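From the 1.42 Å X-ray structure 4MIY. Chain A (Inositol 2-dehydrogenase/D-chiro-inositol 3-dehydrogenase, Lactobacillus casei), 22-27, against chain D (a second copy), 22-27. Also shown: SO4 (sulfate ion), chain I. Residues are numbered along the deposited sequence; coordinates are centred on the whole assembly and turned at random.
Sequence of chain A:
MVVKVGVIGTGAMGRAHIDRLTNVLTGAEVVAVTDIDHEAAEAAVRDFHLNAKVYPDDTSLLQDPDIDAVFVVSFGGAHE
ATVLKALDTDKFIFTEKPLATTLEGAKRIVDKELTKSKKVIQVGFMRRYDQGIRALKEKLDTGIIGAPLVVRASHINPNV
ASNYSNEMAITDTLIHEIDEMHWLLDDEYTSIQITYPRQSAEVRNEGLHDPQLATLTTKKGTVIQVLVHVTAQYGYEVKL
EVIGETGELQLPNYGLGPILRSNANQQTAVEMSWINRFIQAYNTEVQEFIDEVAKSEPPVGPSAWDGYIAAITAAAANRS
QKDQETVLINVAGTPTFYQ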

ATOM      1  N   THR A  22      -1.542  20.050  31.970  1.00 23.10           N
ATOM      2  CA  THR A  22      -1.051  21.417  32.100  1.00 23.47           C
ATOM      3  C   THR A  22      -0.863  22.120  30.788  1.00 26.16           C
ATOM      4  O   THR A  22      -1.127  23.291  30.642  1.00 27.83           O
ATOM      5  CB  THR A  22       0.301  21.387  32.837  1.00 25.83           C
ATOM      6  OG1 THR A  22       0.102  20.745  34.091  1.00 23.54           O
ATOM      7  CG2 THR A  22       0.835  22.749  33.062  1.00 25.21           C
ATOM      8  N   ASN A  23      -0.351  21.383  29.836  1.00 23.35           N
ATOM      9  CA  ASN A  23       0.097  21.983  28.644  1.00 27.79           C
ATOM     10  C   ASN A  23      -0.739  21.605  27.441  1.00 26.34           C
ATOM     11  O   ASN A  23      -0.953  22.402  26.576  1.00 30.45           O
ATOM     12  CB  ASN A  23       1.559  21.639  28.445  1.00 24.37           C
ATOM     13  CG  ASN A  23       2.449  22.307  29.469  1.00 28.72           C
ATOM     14  OD1 ASN A  23       2.236  23.435  29.803  1.00 29.73           O
ATOM     15  ND2 ASN A  23       3.412  21.597  29.967  1.00 30.39           N
ATOM     16  N   VAL A  24      -1.206  20.384  27.395  1.00 23.83           N
ATOM     17  CA  VAL A  24      -1.780  19.852  26.165  1.00 21.20           C
ATOM     18  C   VAL A  24      -3.305  19.963  26.088  1.00 24.08           C
ATOM     19  O   VAL A  24      -3.835  20.401  25.111  1.00 21.62           O
ATOM     20  CB  VAL A  24      -1.354  18.397  25.978  1.00 20.71           C
ATOM     21  CG1 VAL A  24      -1.919  17.804  24.698  1.00 19.75           C
ATOM     22  CG2 VAL A  24       0.167  18.265  25.991  1.00 22.16           C
ATOM     23  N   LEU A  25      -3.973  19.581  27.158  1.00 18.04           N
ATOM     24  CA  LEU A  25      -5.402  19.413  27.163  1.00 19.17           C
ATOM     25  C   LEU A  25      -6.115  20.574  27.838  1.00 20.07           C
ATOM     26  O   LEU A  25      -5.500  21.361  28.478  1.00 22.00           O
ATOM     27  CB  LEU A  25      -5.728  18.136  27.907  1.00 16.59           C
ATOM     28  CG  LEU A  25      -5.076  16.839  27.424  1.00 16.29           C
ATOM     29  CD1 LEU A  25      -5.439  15.733  28.304  1.00 17.57           C
ATOM     30  CD2 LEU A  25      -5.473  16.535  25.998  1.00 18.15           C
ATOM     31  N   THR A  26      -7.421  20.622  27.699  1.00 17.01           N
ATOM     32  CA  THR A  26      -8.190  21.728  28.221  1.00 18.49           C
ATOM     33  C   THR A  26      -9.065  21.339  29.402  1.00 18.80           C
ATOM     34  O   THR A  26      -9.589  20.287  29.452  1.00 19.08           O
ATOM     35  CB  THR A  26      -9.033  22.430  27.094  1.00 17.62           C
ATOM     36  OG1 THR A  26      -9.770  23.521  27.653  1.00 19.38           O
ATOM     37  CG2 THR A  26      -9.979  21.489  26.409  1.00 18.34           C
ATOM     38  N   GLY A  27      -9.170  22.238  30.356  1.00 18.70           N
ATOM     39  CA  GLY A  27     -10.159  22.124  31.402  1.00 18.32           C
ATOM     40  C   GLY A  27      -9.703  21.604  32.737  1.00 20.08           C
ATOM     41  O   GLY A  27     -10.514  21.353  33.569  1.00 21.34           O
TER
ATOM     42  N   THR D  22     -13.403  25.642  21.566  1.00 13.22           N
ATOM     43  CA  THR D  22     -14.249  25.368  22.704  1.00 12.99           C
ATOM     44  C   THR D  22     -13.901  24.045  23.349  1.00 16.20           C
ATOM     45  O   THR D  22     -13.801  23.961  24.538  1.00 19.41           O
ATOM     46  CB  THR D  22     -15.710  25.354  22.247  1.00 13.58           C
ATOM     47  OG1 THR D  22     -16.027  26.619  21.686  1.00 14.53           O
ATOM     48  CG2 THR D  22     -16.655  25.093  23.412  1.00 15.91           C
ATOM     49  N   ASN D  23     -13.689  23.023  22.541  1.00 13.71           N
ATOM     50  CA  ASN D  23     -13.630  21.681  23.049  1.00 14.35           C
ATOM     51  C   ASN D  23     -12.303  20.986  23.005  1.00 14.75           C
ATOM     52  O   ASN D  23     -12.152  19.972  23.627  1.00 17.17           O
ATOM     53  CB  ASN D  23     -14.660  20.827  22.354  1.00 15.44           C
ATOM     54  CG  ASN D  23     -16.055  21.321  22.601  1.00 16.38           C
ATOM     55  OD1 ASN D  23     -16.464  21.427  23.713  1.00 17.90           O
ATOM     56  ND2 ASN D  23     -16.759  21.650  21.553  1.00 14.76           N
ATOM     57  N   VAL D  24     -11.350  21.529  22.280  1.00 12.67           N
ATOM     58  CA  VAL D  24     -10.097  20.834  22.054  1.00 14.46           C
ATOM     59  C   VAL D  24      -8.886  21.655  22.491  1.00 15.62           C
ATOM     60  O   VAL D  24      -8.031  21.187  23.203  1.00 15.56           O
ATOM     61  CB  VAL D  24      -9.926  20.470  20.579  1.00 13.42           C
ATOM     62  CG1 VAL D  24      -8.585  19.895  20.335  1.00 18.42           C
ATOM     63  CG2 VAL D  24     -10.989  19.518  20.113  1.00 18.70           C
ATOM     64  N   LEU D  25      -8.849  22.896  22.058  1.00 13.46           N
ATOM     65  CA  LEU D  25      -7.715  23.743  22.318  1.00 13.80           C
ATOM     66  C   LEU D  25      -7.752  24.340  23.702  1.00 16.05           C
ATOM     67  O   LEU D  25      -8.743  24.292  24.351  1.00 16.95           O
ATOM     68  CB  LEU D  25      -7.592  24.822  21.260  1.00 14.68           C
ATOM     69  CG  LEU D  25      -7.505  24.360  19.805  1.00 14.48           C
ATOM     70  CD1 LEU D  25      -7.230  25.533  18.927  1.00 14.85           C
ATOM     71  CD2 LEU D  25      -6.520  23.329  19.528  1.00 17.18           C
ATOM     72  N   THR D  26      -6.640  24.912  24.116  1.00 15.89           N
ATOM     73  CA  THR D  26      -6.530  25.506  25.419  1.00 16.16           C
ATOM     74  C   THR D  26      -6.457  27.026  25.408  1.00 16.29           C
ATOM     75  O   THR D  26      -5.883  27.604  24.552  1.00 17.48           O
ATOM     76  CB  THR D  26      -5.294  25.001  26.174  1.00 18.76           C
ATOM     77  OG1 THR D  26      -4.108  25.375  25.493  1.00 24.33           O
ATOM     78  CG2 THR D  26      -5.340  23.565  26.266  1.00 23.94           C
ATOM     79  N   GLY D  27      -7.069  27.644  26.392  1.00 15.15           N
ATOM     80  CA  GLY D  27      -6.858  29.043  26.633  1.00 16.11           C
ATOM     81  C   GLY D  27      -7.727  30.015  25.862  1.00 14.51           C
ATOM     82  O   GLY D  27      -7.382  31.132  25.736  1.00 16.34           O
TER
HETATM   83  S   SO4 I 405      -7.934  25.750  29.496  0.54 19.71           S
HETATM   84  O1  SO4 I 405      -8.539  24.920  30.450  0.54 20.89           O
HETATM   85  O2  SO4 I 405      -8.311  25.372  28.179  0.54 19.75           O
HETATM   86  O3  SO4 I 405      -8.275  27.093  29.663  0.54 25.54           O
HETATM   87  O4  SO4 I 405      -6.553  25.735  29.708  0.54 25.20           O
HETATM   88  O   HOH W   1      -5.229  20.618  22.865  1.00 23.05           O

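No direct hydrogen bond joins these two stretches; a sulfate ion and a water bridge them instead. The sulfate, probably from the crystallisation liquor, draws donors from both chains. Thr A26 OG1 donates to sulfate O2 over 2.4 Å, a very short hydrogen bond. Gly D27 N donates to sulfate O2 at 3.1 Å. Gly A27 N donates to sulfate O1 at 2.8 Å. The anion's negative charge suits these NH and OH groups.

The water bonds to both chains as well. The water oxygen lies 2.7 Å from Val A24 O and 2.9 Å from Val D24 O, and the water donates to both. Two carbonyl oxygens are both acceptors and cannot hydrogen-bond to each other, so a water with two protons to give can link them.

Each stretch begins in the last part of a helix and passes into a loop, extended at residues 25 and 26. The two run in roughly opposite directions, with end-to-end directions 151° apart. The CA atoms come nearest at Thr A26 and Thr D26, where Thr A26 CA and Thr D26 CA lie 5.0 Å apart. These two threonines account for most of the 221 Å² buried.

The threonines meet the other chain differently. The CA-to-CB bond of Thr A26 points toward the other stretch, and chi1 is t. That of Thr D26 points sideways, and chi1 is p. Thr D26 CG2 lies 3.1 Å from Leu A25 O, and Thr A26 CB lies 3.3 Å from Leu D25 O. These are close carbon-to-oxygen contacts, not hydrogen bonds. Between the side chains, Thr A26 CB and Thr D26 CG2 are 4.0 Å apart, a van der Waals contact. Thr D26 OG1 is hydrogen-bonded elsewhere in the structure.

The leucines and valines point their CA-to-CB bonds away, so they meet the partner threonine through backbone carbonyls. Both glycines have positive phi, and a CB there would jam against the preceding carbonyl oxygen.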